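PDB 6ZPZ: MgGH51 from Meripilus giganteus, which probably releases terminal non-reducing alpha-L-arabinofuranosyl residues from arabinose-containing polysaccharides by hydrolysis, as a family GH51 alpha-L-arabinofuranosidase. Local coordinates for residues 22-27 against 261-266; 229-234 against 348-353; 454-459 against 505-510. All coordinates share one frame; numbering follows the deposited sequence.

Contact 1. Residues 22-27 against 261-266; sequences FEDINH and WGYVNT. With LX5 ([(1~{S},2~{S},3~{S},4~{S})-2-(hydroxymethyl)-3,4-bis(oxidanyl)cyclopentyl] hydrogen sulfate), chain G.
Tyr-263 OH is gripped by two groups: it gives its proton to Asp-24 OD1 at 2.7 Å, reaching that oxygen from well above the carboxylate plane, and it accepts from the backbone N of His-27 at 2.9 Å. The same carboxylate takes the N-H groups of Gly-29 and Asp-30 at the start of helix 29-33, which fixes its rotation. The phenol ring also lies on the imidazole of His-27 in a face-to-face stack, centroids 3.7 Å apart and planes 19° from parallel, with His-27 NE2 over the centre of the phenol. Asp-30 O holds His-27 ND1.

Trp-261 forms the second half of the contact. Its NE1 points at Glu-23 OE1, 2.8 Å away in a nearly straight bond (169°) that lies in the indole plane but meets the carboxylate from above. Ile-25, extended with CG1 anti to the backbone N (chi1 -175°), sets CD1 over the indole face, 3.5 Å from the centroid of the six-membered ring, a CH-pi contact. A water joins Asp-24 O to Asn-265 ND2, while Asn-265 OD1 is held by Asn-232 ND2.

With OE1 occupied by Trp-261 and by Asn-232 N, Glu-23 turns OE2 to hydroxyl O8 of the bound cyclopentyl sulfate at 2.6 Å. The arrangement is that of a glycosidase active site, built on the loop following strand 20-21 of a (beta/alpha)8 barrel.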
loop_
_atom_site.group_PDB
_atom_site.type_symbol
_atom_site.label_atom_id
_atom_site.label_comp_id
_atom_site.label_asym_id
_atom_site.label_seq_id
_atom_site.Cartn_x
_atom_site.Cartn_y
_atom_site.Cartn_z
ATOM N N PHE A 22 -4.041 0.689 2.108
ATOM C CA PHE A 22 -3.315 0.633 0.833
ATOM C C PHE A 22 -4.285 0.880 -0.307
ATOM O O PHE A 22 -5.321 0.247 -0.430
ATOM C CB PHE A 22 -2.637 -0.713 0.664
ATOM C CG PHE A 22 -1.824 -0.761 -0.604
ATOM C CD1 PHE A 22 -2.403 -1.156 -1.790
ATOM C CD2 PHE A 22 -0.493 -0.375 -0.619
ATOM C CE1 PHE A 22 -1.645 -1.208 -2.953
ATOM C CE2 PHE A 22 0.254 -0.400 -1.798
ATOM C CZ PHE A 22 -0.331 -0.812 -2.954
ATOM N N GLU A 23 -3.846 1.724 -1.203
ATOM C CA GLU A 23 -4.342 1.691 -2.587
ATOM C C GLU A 23 -3.144 2.007 -3.464
ATOM O O GLU A 23 -2.130 2.454 -2.908
ATOM C CB GLU A 23 -5.419 2.753 -2.750
ATOM C CG GLU A 23 -4.833 4.146 -2.660
ATOM C CD GLU A 23 -5.874 5.235 -2.610
ATOM O OE1 GLU A 23 -6.662 5.369 -3.571
ATOM O OE2 GLU A 23 -5.873 5.938 -1.625
ATOM N N ASP A 24 -3.286 1.842 -4.783
ATOM C CA ASP A 24 -2.271 2.305 -5.764
ATOM C C ASP A 24 -2.374 3.822 -5.885
ATOM O O ASP A 24 -3.256 4.303 -6.596
ATOM C CB ASP A 24 -2.411 1.617 -7.122
ATOM C CG ASP A 24 -1.049 1.487 -7.786
ATOM O OD1 ASP A 24 -0.199 2.342 -7.499
ATOM O OD2 ASP A 24 -0.837 0.480 -8.498
ATOM N N ILE A 25 -1.520 4.531 -5.149
ATOM C CA ILE A 25 -1.415 6.013 -5.107
ATOM C C ILE A 25 0.071 6.316 -5.005
ATOM O O ILE A 25 0.778 5.505 -4.409
ATOM C CB ILE A 25 -2.195 6.639 -3.937
ATOM C CG1 ILE A 25 -2.173 8.165 -4.001
ATOM C CG2 ILE A 25 -1.682 6.151 -2.583
ATOM C CD1 ILE A 25 -2.969 8.822 -2.897
ATOM N N ASN A 26 0.548 7.382 -5.641
ATOM C CA ASN A 26 2.004 7.685 -5.631
ATOM C C ASN A 26 2.792 6.470 -6.141
ATOM O O ASN A 26 3.865 6.224 -5.594
ATOM C CB ASN A 26 2.503 7.988 -4.212
ATOM C CG ASN A 26 1.667 8.994 -3.463
ATOM O OD1 ASN A 26 1.262 10.018 -4.024
ATOM N ND2 ASN A 26 1.487 8.764 -2.179
ATOM N N HIS A 27 2.278 5.685 -7.097
ATOM C CA HIS A 27 2.927 4.426 -7.571
ATOM C C HIS A 27 3.303 3.555 -6.351
ATOM O O HIS A 27 4.448 3.068 -6.202
ATOM C CB HIS A 27 4.082 4.768 -8.508
ATOM C CG HIS A 27 3.581 5.107 -9.870
ATOM N ND1 HIS A 27 3.266 4.152 -10.817
ATOM C CD2 HIS A 27 3.230 6.288 -10.406
ATOM C CE1 HIS A 27 2.832 4.758 -11.913
ATOM N NE2 HIS A 27 2.790 6.062 -11.667
ATOM N N TRP A 261 -5.491 8.253 -9.789
ATOM C CA TRP A 261 -4.384 9.143 -9.369
ATOM C C TRP A 261 -3.522 9.528 -10.573
ATOM O O TRP A 261 -2.339 9.852 -10.375
ATOM C CB TRP A 261 -3.616 8.427 -8.254
ATOM C CG TRP A 261 -4.448 8.211 -7.035
ATOM C CD1 TRP A 261 -4.965 7.036 -6.555
ATOM C CD2 TRP A 261 -4.903 9.244 -6.151
ATOM N NE1 TRP A 261 -5.664 7.286 -5.399
ATOM C CE2 TRP A 261 -5.653 8.625 -5.138
ATOM C CE3 TRP A 261 -4.715 10.634 -6.098
ATOM C CZ2 TRP A 261 -6.232 9.349 -4.086
ATOM C CZ3 TRP A 261 -5.260 11.346 -5.055
ATOM C CH2 TRP A 261 -6.037 10.713 -4.072
ATOM N N GLY A 262 -4.117 9.480 -11.775
ATOM C CA GLY A 262 -3.536 9.991 -13.025
ATOM C C GLY A 262 -2.746 8.941 -13.799
ATOM O O GLY A 262 -2.039 9.315 -14.761
ATOM N N TYR A 263 -2.744 7.661 -13.397
ATOM C CA TYR A 263 -1.962 6.655 -14.156
ATOM C C TYR A 263 -2.715 5.338 -14.306
ATOM O O TYR A 263 -3.586 4.963 -13.474
ATOM C CB TYR A 263 -0.581 6.447 -13.530
ATOM C CG TYR A 263 -0.580 6.043 -12.085
ATOM C CD1 TYR A 263 -0.524 4.712 -11.711
ATOM C CD2 TYR A 263 -0.540 6.997 -11.093
ATOM C CE1 TYR A 263 -0.484 4.349 -10.378
ATOM C CE2 TYR A 263 -0.497 6.643 -9.751
ATOM C CZ TYR A 263 -0.475 5.311 -9.393
ATOM O OH TYR A 263 -0.382 4.946 -8.074
ATOM N N VAL A 264 -2.317 4.603 -15.343
ATOM C CA VAL A 264 -2.793 3.214 -15.587
ATOM C C VAL A 264 -2.263 2.265 -14.491
ATOM O O VAL A 264 -1.107 2.351 -14.089
ATOM C CB VAL A 264 -2.389 2.740 -16.991
ATOM C CG1 VAL A 264 -2.771 1.276 -17.150
ATOM C CG2 VAL A 264 -3.016 3.598 -18.089
ATOM N N ASN A 265 -3.151 1.443 -13.955
ATOM C CA ASN A 265 -2.811 0.303 -13.083
ATOM C C ASN A 265 -2.787 -0.944 -13.954
ATOM O O ASN A 265 -3.746 -1.168 -14.731
ATOM C CB ASN A 265 -3.841 0.143 -11.986
ATOM C CG ASN A 265 -3.858 1.204 -10.910
ATOM O OD1 ASN A 265 -4.403 0.918 -9.845
ATOM N ND2 ASN A 265 -3.348 2.408 -11.148
ATOM N N THR A 266 -1.720 -1.729 -13.857
ATOM C CA THR A 266 -1.576 -3.020 -14.569
ATOM C C THR A 266 -2.538 -4.064 -14.008
ATOM O O THR A 266 -2.943 -4.962 -14.731
ATOM C CB THR A 266 -0.131 -3.525 -14.467
ATOM O OG1 THR A 266 0.199 -3.845 -13.110
ATOM C CG2 THR A 266 0.809 -2.495 -15.052
HETATM C C1 LX5 G . -7.986 10.156 0.733
HETATM C C2 LX5 G . -9.081 9.297 1.319
HETATM C C6 LX5 G . -5.637 9.256 0.025
HETATM C C5 LX5 G . -7.155 9.266 -0.199
HETATM C C3 LX5 G . -9.276 8.110 0.423
HETATM C C4 LX5 G . -7.866 7.927 -0.135
HETATM O O7 LX5 G . -5.277 8.675 1.284
HETATM O O8 LX5 G . -7.883 7.541 -1.512
HETATM O O9 LX5 G . -9.851 6.987 1.110
HETATM O O10 LX5 G . -8.841 11.025 -0.002
HETATM S S11 LX5 G . -8.535 12.479 -0.117
HETATM O O12 LX5 G . -7.279 12.250 -0.827
HETATM O O13 LX5 G . -9.533 13.234 -0.871
HETATM O O14 LX5 G . -8.498 12.964 1.294
HETATM O O HOH W 1 -3.847 4.293 -9.090
HETATM O O HOH W 2 -2.545 -1.274 -8.714
#

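Contact 2. Residues 229-234 against 348-353; sequences GGNNLE and VGNEDF. With LX5 ([(1~{S},2~{S},3~{S},4~{S})-2-(hydroxymethyl)-3,4-bis(oxidanyl)cyclopentyl] hydrogen sulfate), chain G.
The backbones approach most closely at Gly-230 and Asn-350, CA atoms 5.7 Å apart; Gly-230 follows a cis peptide bond from Gly-229 and leads into the short, weakly bonded helix 231-234. Between the two turns a water donates to both Gly-229 O and Gly-349 O.

Asn-350 does most of the work with its amide. Because its CG stands anti to the backbone N (chi1 175°), the group projects into the turn of 229-234. Asn-350 ND2 gives one proton to Asn-231 OD1 at 2.8 Å, on a lone pair in the carbonyl plane, and the other to Glu-234 OE2 at 3.0 Å, almost straight at 170° but striking the carboxylate from above its plane. Both acceptors lie close to the amide plane of Asn-350, so the two bonds fix its rotation. Asn-350 OD1 then faces hydroxyl O9 of the bound cyclopentyl sulfate, which donates to it at 2.8 Å, and takes a weak bond from Gly-230 N.

An Asn-Glu pair after the fourth barrel strand, here 345-348, is a hallmark of clan GH-A glycosidases, which makes Glu-351 the probable acid/base. A leucine in place of Asn-350 would probably cost Glu-234 OE2 and ligand O9 the amide that each now meets, and leave Asn-231 OD1 with its water but no amide N-H.

Glu-351 OE2 is hydrogen-bonded to His-400 ND1 and comes within 3.4 Å of ligand C2. A water donates to Glu-351 OE1 and Asn-231 OD1, while the backbone N of Asn-231 donates to ligand O8 at 2.8 Å.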
loop_
_atom_site.group_PDB
_atom_site.type_symbol
_atom_site.label_atom_id
_atom_site.label_comp_id
_atom_site.label_asym_id
_atom_site.label_seq_id
_atom_site.Cartn_x
_atom_site.Cartn_y
_atom_site.Cartn_z
ATOM N N GLY A 229 -8.821 0.101 -1.876
ATOM C CA GLY A 229 -8.885 1.561 -1.690
ATOM C C GLY A 229 -10.018 1.968 -0.759
ATOM O O GLY A 229 -10.851 1.142 -0.409
ATOM N N GLY A 230 -10.108 3.266 -0.443
ATOM C CA GLY A 230 -9.409 4.316 -1.154
ATOM C C GLY A 230 -10.098 4.758 -2.451
ATOM O O GLY A 230 -10.901 4.054 -3.016
ATOM N N ASN A 231 -9.779 5.956 -2.894
ATOM C CA ASN A 231 -10.263 6.524 -4.171
ATOM C C ASN A 231 -10.025 5.531 -5.289
ATOM O O ASN A 231 -10.874 5.436 -6.143
ATOM C CB ASN A 231 -9.613 7.859 -4.478
ATOM C CG ASN A 231 -10.132 8.951 -3.572
ATOM O OD1 ASN A 231 -10.903 8.686 -2.660
ATOM N ND2 ASN A 231 -9.705 10.167 -3.834
ATOM N N ASN A 232 -8.902 4.816 -5.268
ATOM C CA ASN A 232 -8.532 3.935 -6.398
ATOM C C ASN A 232 -9.547 2.785 -6.578
ATOM O O ASN A 232 -9.565 2.191 -7.674
ATOM C CB ASN A 232 -7.115 3.425 -6.262
ATOM C CG ASN A 232 -6.476 3.114 -7.594
ATOM O OD1 ASN A 232 -6.412 3.985 -8.473
ATOM N ND2 ASN A 232 -5.966 1.900 -7.734
ATOM N N LEU A 233 -10.361 2.469 -5.573
ATOM C CA LEU A 233 -11.461 1.483 -5.724
ATOM C C LEU A 233 -12.520 2.021 -6.684
ATOM O O LEU A 233 -13.164 1.230 -7.397
ATOM C CB LEU A 233 -12.113 1.305 -4.360
ATOM C CG LEU A 233 -13.334 0.414 -4.328
ATOM C CD1 LEU A 233 -12.965 -1.056 -4.578
ATOM C CD2 LEU A 233 -14.050 0.581 -2.987
ATOM N N GLU A 234 -12.766 3.316 -6.601
ATOM C CA GLU A 234 -14.047 3.882 -7.095
ATOM C C GLU A 234 -14.058 4.010 -8.611
ATOM O O GLU A 234 -15.118 3.890 -9.191
ATOM C CB GLU A 234 -14.305 5.207 -6.416
ATOM C CG GLU A 234 -14.648 4.990 -4.969
ATOM C CD GLU A 234 -15.035 6.251 -4.250
ATOM O OE1 GLU A 234 -16.192 6.333 -3.841
ATOM O OE2 GLU A 234 -14.155 7.122 -4.068
ATOM N N VAL A 348 -17.845 -1.008 2.689
ATOM C CA VAL A 348 -18.805 -0.728 1.600
ATOM C C VAL A 348 -18.484 0.632 1.000
ATOM O O VAL A 348 -18.931 1.695 1.513
ATOM C CB VAL A 348 -20.234 -0.861 2.118
ATOM C CG1 VAL A 348 -21.217 -0.601 0.982
ATOM C CG2 VAL A 348 -20.430 -2.226 2.776
ATOM N N GLY A 349 -17.690 0.590 -0.054
ATOM C CA GLY A 349 -17.347 1.804 -0.783
ATOM C C GLY A 349 -16.158 2.494 -0.152
ATOM O O GLY A 349 -15.367 1.858 0.556
ATOM N N ASN A 350 -16.056 3.772 -0.429
ATOM C CA ASN A 350 -14.944 4.654 -0.006
ATOM C C ASN A 350 -15.554 6.033 0.173
ATOM O O ASN A 350 -16.155 6.521 -0.819
ATOM C CB ASN A 350 -13.846 4.665 -1.064
ATOM C CG ASN A 350 -12.732 5.637 -0.769
ATOM O OD1 ASN A 350 -12.050 5.473 0.254
ATOM N ND2 ASN A 350 -12.583 6.649 -1.614
ATOM N N GLU A 351 -15.424 6.648 1.340
ATOM C CA GLU A 351 -15.753 8.100 1.534
ATOM C C GLU A 351 -17.092 8.459 0.882
ATOM O O GLU A 351 -17.146 9.454 0.077
ATOM C CB GLU A 351 -14.652 8.967 0.910
ATOM C CG GLU A 351 -13.288 8.744 1.603
ATOM C CD GLU A 351 -12.458 10.007 1.792
ATOM O OE1 GLU A 351 -12.361 10.777 0.837
ATOM O OE2 GLU A 351 -11.953 10.245 2.917
ATOM N N ASP A 352 -18.136 7.698 1.235
ATOM C CA ASP A 352 -19.496 7.880 0.668
ATOM C C ASP A 352 -20.207 9.061 1.338
ATOM O O ASP A 352 -21.336 9.394 0.889
ATOM C CB ASP A 352 -20.299 6.579 0.680
ATOM C CG ASP A 352 -19.777 5.620 -0.368
ATOM O OD1 ASP A 352 -20.121 5.751 -1.591
ATOM O OD2 ASP A 352 -19.037 4.750 0.033
ATOM N N PHE A 353 -19.541 9.776 2.243
ATOM C CA PHE A 353 -19.979 11.151 2.609
ATOM C C PHE A 353 -19.926 12.072 1.371
ATOM O O PHE A 353 -20.610 13.139 1.383
ATOM C CB PHE A 353 -19.210 11.703 3.818
ATOM C CG PHE A 353 -17.699 11.682 3.743
ATOM C CD1 PHE A 353 -17.003 12.721 3.137
ATOM C CD2 PHE A 353 -16.975 10.659 4.346
ATOM C CE1 PHE A 353 -15.614 12.714 3.091
ATOM C CE2 PHE A 353 -15.586 10.657 4.314
ATOM C CZ PHE A 353 -14.913 11.687 3.687
HETATM C C1 LX5 G . -7.986 10.156 0.733
HETATM C C2 LX5 G . -9.081 9.297 1.319
HETATM C C6 LX5 G . -5.637 9.256 0.025
HETATM C C5 LX5 G . -7.155 9.266 -0.199
HETATM C C3 LX5 G . -9.276 8.110 0.423
HETATM C C4 LX5 G . -7.866 7.927 -0.135
HETATM O O7 LX5 G . -5.277 8.675 1.284
HETATM O O8 LX5 G . -7.883 7.541 -1.512
HETATM O O9 LX5 G . -9.851 6.987 1.110
HETATM O O10 LX5 G . -8.841 11.025 -0.002
HETATM S S11 LX5 G . -8.535 12.479 -0.117
HETATM O O12 LX5 G . -7.279 12.250 -0.827
HETATM O O13 LX5 G . -9.533 13.234 -0.871
HETATM O O14 LX5 G . -8.498 12.964 1.294
HETATM O O HOH W 3 -12.898 1.823 1.308
HETATM O O HOH W 4 -12.968 10.231 -1.922
HETATM O O HOH W 5 -17.786 4.551 -2.758
#

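Contact 3. Residues 454-459 against 505-510; sequences VQSATG and KSTSFF
Thr-507, Ala-457 and Ser-508 carry the packing of two neighbouring outer helices of the (beta/alpha)8 barrel, the starts of helices 454-469 and 507-517, which follow the seventh and eighth barrel strands. The small side chains let the backbones come close: the CA atoms of Ala-457 and Ser-508 are 4.3 Å apart. The methyl of Ala-457 rests on the first turn of the other helix, with CB 3.5 Å from the backbone C of Thr-507 and 3.7 Å from Thr-507 CB.

Thr-507 divides its two branches between different tasks. With OG1 between the backbone N and the carbonyl carbon (chi1 51°), CG2 stands anti to the carbonyl carbon and reaches the first turn of helix 454-469, where Thr-507 CG2 lies 3.7 Å from Val-454 N and 4.0 Å from Val-454 CG2, while OG1 makes a weak hydrogen bond to Thr-453 O. The turn that carries these residues is started by Ser-506, an N-cap whose OG accepts from Phe-509 N. On another side of this helix, Phe-509 packs on helix 211-219, which precedes the second barrel strand.

Ser-508 lies alongside Ala-457, with OG 3.7 Å from Ala-457 CA, and is hydrogen-bonded to Glu-460 OE1 further along the partner helix. Ser-456 OG, held by Thr-453 N, lies too far from Ser-508 OG for a direct bond. A water bridges the two hydroxyls, accepting from Ser-456 OG at 2.9 Å and donating to Ser-508 OG at 3.2 Å.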
loop_
_atom_site.group_PDB
_atom_site.type_symbol
_atom_site.label_atom_id
_atom_site.label_comp_id
_atom_site.label_asym_id
_atom_site.label_seq_id
_atom_site.Cartn_x
_atom_site.Cartn_y
_atom_site.Cartn_z
ATOM N N VAL A 454 8.815 15.152 12.899
ATOM C CA VAL A 454 8.690 14.750 14.318
ATOM C C VAL A 454 7.386 15.354 14.868
ATOM O O VAL A 454 6.636 14.676 15.572
ATOM C CB VAL A 454 9.937 15.153 15.114
ATOM C CG1 VAL A 454 9.773 14.786 16.584
ATOM C CG2 VAL A 454 11.172 14.486 14.540
ATOM N N GLN A 455 7.080 16.583 14.509
ATOM C CA GLN A 455 5.830 17.247 14.950
ATOM C C GLN A 455 4.630 16.383 14.540
ATOM O O GLN A 455 3.734 16.194 15.383
ATOM C CB GLN A 455 5.735 18.645 14.353
ATOM C CG GLN A 455 4.630 19.498 14.965
ATOM C CD GLN A 455 4.491 20.802 14.220
ATOM O OE1 GLN A 455 5.273 21.069 13.308
ATOM N NE2 GLN A 455 3.481 21.599 14.571
ATOM N N SER A 456 4.580 15.945 13.278
ATOM C CA SER A 456 3.375 15.254 12.763
ATOM C C SER A 456 3.254 13.888 13.427
ATOM O O SER A 456 2.136 13.528 13.849
ATOM C CB SER A 456 3.319 15.205 11.234
ATOM O OG SER A 456 4.308 14.358 10.691
ATOM N N ALA A 457 4.352 13.162 13.547
ATOM C CA ALA A 457 4.405 11.804 14.130
ATOM C C ALA A 457 3.985 11.894 15.600
ATOM O O ALA A 457 3.208 11.024 16.032
ATOM C CB ALA A 457 5.795 11.219 13.988
ATOM N N THR A 458 4.420 12.940 16.319
ATOM C CA THR A 458 4.141 13.044 17.772
ATOM C C THR A 458 2.670 13.415 17.987
ATOM O O THR A 458 2.051 12.858 18.928
ATOM C CB THR A 458 5.148 13.941 18.496
ATOM O OG1 THR A 458 5.156 15.266 17.965
ATOM C CG2 THR A 458 6.537 13.359 18.426
ATOM N N GLY A 459 2.118 14.277 17.138
ATOM C CA GLY A 459 0.689 14.619 17.195
ATOM C C GLY A 459 -0.150 13.391 16.927
ATOM O O GLY A 459 -1.102 13.083 17.688
ATOM N N LYS A 505 11.959 5.418 5.718
ATOM C CA LYS A 505 10.993 5.223 6.810
ATOM C C LYS A 505 10.764 6.550 7.539
ATOM O O LYS A 505 11.735 7.099 8.098
ATOM C CB LYS A 505 11.515 4.128 7.729
ATOM C CG LYS A 505 11.708 2.794 7.030
ATOM C CD LYS A 505 12.395 1.712 7.835
ATOM C CE LYS A 505 12.924 0.628 6.917
ATOM N NZ LYS A 505 13.658 -0.407 7.681
ATOM N N SER A 506 9.536 7.068 7.437
ATOM C CA SER A 506 9.112 8.362 8.012
ATOM C C SER A 506 9.142 8.314 9.535
ATOM O O SER A 506 9.097 7.225 10.163
ATOM C CB SER A 506 7.765 8.786 7.529
ATOM O OG SER A 506 6.705 7.977 8.053
ATOM N N THR A 507 9.142 9.497 10.109
ATOM C CA THR A 507 8.867 9.681 11.546
ATOM C C THR A 507 7.542 8.990 11.873
ATOM O O THR A 507 7.454 8.299 12.877
ATOM C CB THR A 507 8.796 11.176 11.866
ATOM O OG1 THR A 507 7.880 11.724 10.919
ATOM C CG2 THR A 507 10.150 11.853 11.771
ATOM N N SER A 508 6.524 9.192 11.060
ATOM C CA SER A 508 5.188 8.640 11.332
ATOM C C SER A 508 5.270 7.112 11.225
ATOM O O SER A 508 4.602 6.451 12.004
ATOM C CB SER A 508 4.155 9.258 10.402
ATOM O OG SER A 508 3.991 10.649 10.663
ATOM N N PHE A 509 6.124 6.566 10.343
ATOM C CA PHE A 509 6.354 5.108 10.249
ATOM C C PHE A 509 6.813 4.620 11.619
ATOM O O PHE A 509 6.235 3.645 12.141
ATOM C CB PHE A 509 7.409 4.748 9.193
ATOM C CG PHE A 509 7.808 3.292 9.192
ATOM C CD1 PHE A 509 7.075 2.343 8.494
ATOM C CD2 PHE A 509 8.906 2.864 9.934
ATOM C CE1 PHE A 509 7.464 1.006 8.497
ATOM C CE2 PHE A 509 9.277 1.530 9.947
ATOM C CZ PHE A 509 8.560 0.604 9.229
ATOM N N PHE A 510 7.827 5.257 12.175
ATOM C CA PHE A 510 8.356 4.812 13.486
ATOM C C PHE A 510 7.303 4.945 14.583
ATOM O O PHE A 510 7.258 4.056 15.430
ATOM C CB PHE A 510 9.668 5.504 13.827
ATOM C CG PHE A 510 10.773 5.078 12.913
ATOM C CD1 PHE A 510 11.233 3.767 12.936
ATOM C CD2 PHE A 510 11.405 6.006 12.100
ATOM C CE1 PHE A 510 12.303 3.399 12.140
ATOM C CE2 PHE A 510 12.483 5.635 11.318
ATOM C CZ PHE A 510 12.897 4.327 11.301
HETATM O O HOH W 6 2.412 12.903 9.106
#

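Contacts 1 and 2 are two walls of one pocket, their centres about 14 Å apart, and their segments alternate along the chain. They touch directly through Asn-232, whose ND2 lies 2.8 Å from Asn-265 OD1, a probable hydrogen bond, and whose backbone N makes a second link to the segment 22-27. The cyclopentyl sulfate spans them, its O8 shared between Glu-23 and Asn-231, and Tyr-402 and Glu-429 also hydrogen-bond to it. Contact 3 stands apart, its centre about 24 Å from that of contact 1 and about 26 Å from that of contact 2. It joins outer barrel helices, and even the side chain of Ser-508 stays about 13 Å from the ligand.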